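Local coordinates for protein acyl-CoA thioesterase (Alicyclobacillus acidocaldarius subsp. acidocaldarius, PDB 3RQB) that is of unknown function but probably hydrolyses acyl-CoA thioesters, at residues V83-N88 / H93-M98. Sequence-based numbering, arbitrary orientation.
Sequences VPVRTN and HFTLTM
Val83 and Thr95 form an antiparallel hydrogen-bonded pair, with Val83 N to Thr95 O and Thr95 N to Val83 O both at 2.9 Å; the short strand segments run antiparallel, their directions 152° apart, and a second such pair is Arg86 with His93. Between these pairs the register slips by one residue: Val85 and Arg86 both face His93, whose O takes only weak bonds from Val85 N and Arg86 N, while His93 N bonds to Arg86 O at 3.1 Å. At the centre of an inverse gamma turn, Pro84 sets its CA over one face of the Phe94 ring, offset toward the rim and 4.0 Å from the centroid in a CH-pi contact, and its CB reaches Phe94 CE2 at 3.7 Å. Phe94 shares the Pro84 face of the sheet by its place in the strand; with CG anti to the carbonyl carbon (chi1 -79°) and beside the backbone N, its ring reaches Pro84, and it also meets Phe112 and Ala52 of helix 41-53. Replacing Phe94 by alanine is likely to leave Pro84 CA without its ring and a gap beside that helix. Beside Thr95, on the face it shares with Val83, Val85 CG2 comes 3.8 Å from Thr95 OG1. Val85 and Thr95 also pack on the second subunit, and Arg86 NH1 hydrogen-bonds to Val104 O of the second subunit. Val85 and Arg86 opposite His93 make a classic beta bulge in the hairpin of strands 77-87 and 91-100, within the N-terminal hot dog domain, whose sheet packs against helix 41-53.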
loop_
_atom_site.group_PDB
_atom_site.type_symbol
_atom_site.label_atom_id
_atom_site.label_comp_id
_atom_site.label_asym_id
_atom_site.label_seq_id
_atom_site.Cartn_x
_atom_site.Cartn_y
_atom_site.Cartn_z
ATOM N N VAL B 83 -16.014 -9.173 -6.497
ATOM C CA VAL B 83 -17.229 -8.602 -5.890
ATOM C C VAL B 83 -17.206 -7.080 -5.774
ATOM O O VAL B 83 -16.267 -6.506 -5.211
ATOM C CB VAL B 83 -17.514 -9.163 -4.465
ATOM C CG1 VAL B 83 -18.810 -8.576 -3.915
ATOM C CG2 VAL B 83 -17.577 -10.678 -4.475
ATOM N N PRO B 84 -18.248 -6.428 -6.306
ATOM C CA PRO B 84 -18.533 -5.012 -6.080
ATOM C C PRO B 84 -19.169 -4.902 -4.703
ATOM O O PRO B 84 -20.383 -4.877 -4.524
ATOM C CB PRO B 84 -19.528 -4.674 -7.187
ATOM C CG PRO B 84 -20.264 -5.938 -7.381
ATOM C CD PRO B 84 -19.246 -7.048 -7.187
ATOM N N VAL B 85 -18.286 -4.886 -3.723
ATOM C CA VAL B 85 -18.614 -4.918 -2.309
ATOM C C VAL B 85 -19.399 -3.694 -1.752
ATOM O O VAL B 85 -20.287 -3.829 -0.903
ATOM C CB VAL B 85 -17.288 -5.158 -1.550
ATOM C CG1 VAL B 85 -17.210 -4.372 -0.236
ATOM C CG2 VAL B 85 -17.063 -6.658 -1.391
ATOM N N ARG B 86 -19.077 -2.498 -2.217
ATOM C CA ARG B 86 -19.805 -1.334 -1.761
ATOM C C ARG B 86 -19.904 -0.361 -2.905
ATOM O O ARG B 86 -18.964 -0.196 -3.674
ATOM C CB ARG B 86 -19.093 -0.678 -0.580
ATOM C CG ARG B 86 -19.929 0.373 0.105
ATOM C CD ARG B 86 -21.303 -0.202 0.397
ATOM N NE ARG B 86 -22.229 0.819 0.863
ATOM C CZ ARG B 86 -22.349 1.198 2.131
ATOM N NH1 ARG B 86 -21.603 0.634 3.068
ATOM N NH2 ARG B 86 -23.221 2.140 2.459
ATOM N N THR B 87 -21.048 0.287 -3.027
ATOM C CA THR B 87 -21.214 1.265 -4.085
ATOM C C THR B 87 -21.838 2.547 -3.535
ATOM O O THR B 87 -22.883 2.536 -2.865
ATOM C CB THR B 87 -22.021 0.689 -5.261
ATOM O OG1 THR B 87 -21.566 -0.640 -5.546
ATOM C CG2 THR B 87 -21.814 1.540 -6.490
ATOM N N ASN B 88 -21.161 3.654 -3.805
ATOM C CA ASN B 88 -21.561 4.938 -3.264
ATOM C C ASN B 88 -21.678 5.943 -4.401
ATOM O O ASN B 88 -21.465 5.581 -5.559
ATOM C CB ASN B 88 -20.555 5.371 -2.201
ATOM C CG ASN B 88 -20.269 4.261 -1.189
ATOM O OD1 ASN B 88 -21.166 3.509 -0.803
ATOM N ND2 ASN B 88 -19.015 4.147 -0.771
ATOM N N HIS B 93 -15.937 -0.006 -4.099
ATOM C CA HIS B 93 -14.906 -0.916 -3.578
ATOM C C HIS B 93 -15.077 -2.362 -4.052
ATOM O O HIS B 93 -16.170 -2.925 -3.944
ATOM C CB HIS B 93 -14.923 -0.935 -2.049
ATOM C CG HIS B 93 -14.339 0.283 -1.410
ATOM N ND1 HIS B 93 -15.005 1.489 -1.358
ATOM C CD2 HIS B 93 -13.164 0.472 -0.762
ATOM C CE1 HIS B 93 -14.260 2.373 -0.717
ATOM N NE2 HIS B 93 -13.138 1.783 -0.346
ATOM N N PHE B 94 -13.992 -2.977 -4.527
ATOM C CA PHE B 94 -14.026 -4.366 -5.004
ATOM C C PHE B 94 -13.180 -5.310 -4.167
ATOM O O PHE B 94 -12.136 -4.923 -3.641
ATOM C CB PHE B 94 -13.537 -4.457 -6.452
ATOM C CG PHE B 94 -14.565 -4.060 -7.468
ATOM C CD1 PHE B 94 -14.755 -2.726 -7.798
ATOM C CD2 PHE B 94 -15.337 -5.021 -8.105
ATOM C CE1 PHE B 94 -15.707 -2.358 -8.734
ATOM C CE2 PHE B 94 -16.289 -4.659 -9.047
ATOM C CZ PHE B 94 -16.477 -3.323 -9.359
ATOM N N THR B 95 -13.622 -6.559 -4.068
ATOM C CA THR B 95 -12.841 -7.617 -3.422
ATOM C C THR B 95 -12.625 -8.754 -4.416
ATOM O O THR B 95 -13.582 -9.298 -4.962
ATOM C CB THR B 95 -13.546 -8.166 -2.161
ATOM O OG1 THR B 95 -13.334 -7.270 -1.059
ATOM C CG2 THR B 95 -13.006 -9.547 -1.803
ATOM N N LEU B 96 -11.376 -9.116 -4.669
ATOM C CA LEU B 96 -11.121 -10.120 -5.694
ATOM C C LEU B 96 -10.262 -11.279 -5.234
ATOM O O LEU B 96 -9.414 -11.157 -4.338
ATOM C CB LEU B 96 -10.500 -9.495 -6.939
ATOM C CG LEU B 96 -11.108 -8.177 -7.401
ATOM C CD1 LEU B 96 -10.404 -7.019 -6.711
ATOM C CD2 LEU B 96 -10.990 -8.051 -8.898
ATOM N N THR B 97 -10.511 -12.414 -5.874
ATOM C CA THR B 97 -9.872 -13.667 -5.537
ATOM C C THR B 97 -9.596 -14.470 -6.800
ATOM O O THR B 97 -10.484 -14.642 -7.639
ATOM C CB THR B 97 -10.786 -14.475 -4.608
ATOM O OG1 THR B 97 -11.235 -13.632 -3.534
ATOM C CG2 THR B 97 -10.051 -15.680 -4.050
HETATM N N MSE B 98 -8.372 -14.972 -6.927
HETATM C CA MSE B 98 -7.990 -15.796 -8.070
HETATM C C MSE B 98 -7.686 -17.223 -7.630
HETATM O O MSE B 98 -6.829 -17.442 -6.779
HETATM C CB MSE B 98 -6.777 -15.205 -8.794
HETATM C CG MSE B 98 -6.230 -16.107 -9.899
HETATM SE SE MSE B 98 -4.511 -15.516 -10.606
HETATM C CE MSE B 98 -5.011 -13.692 -11.188
#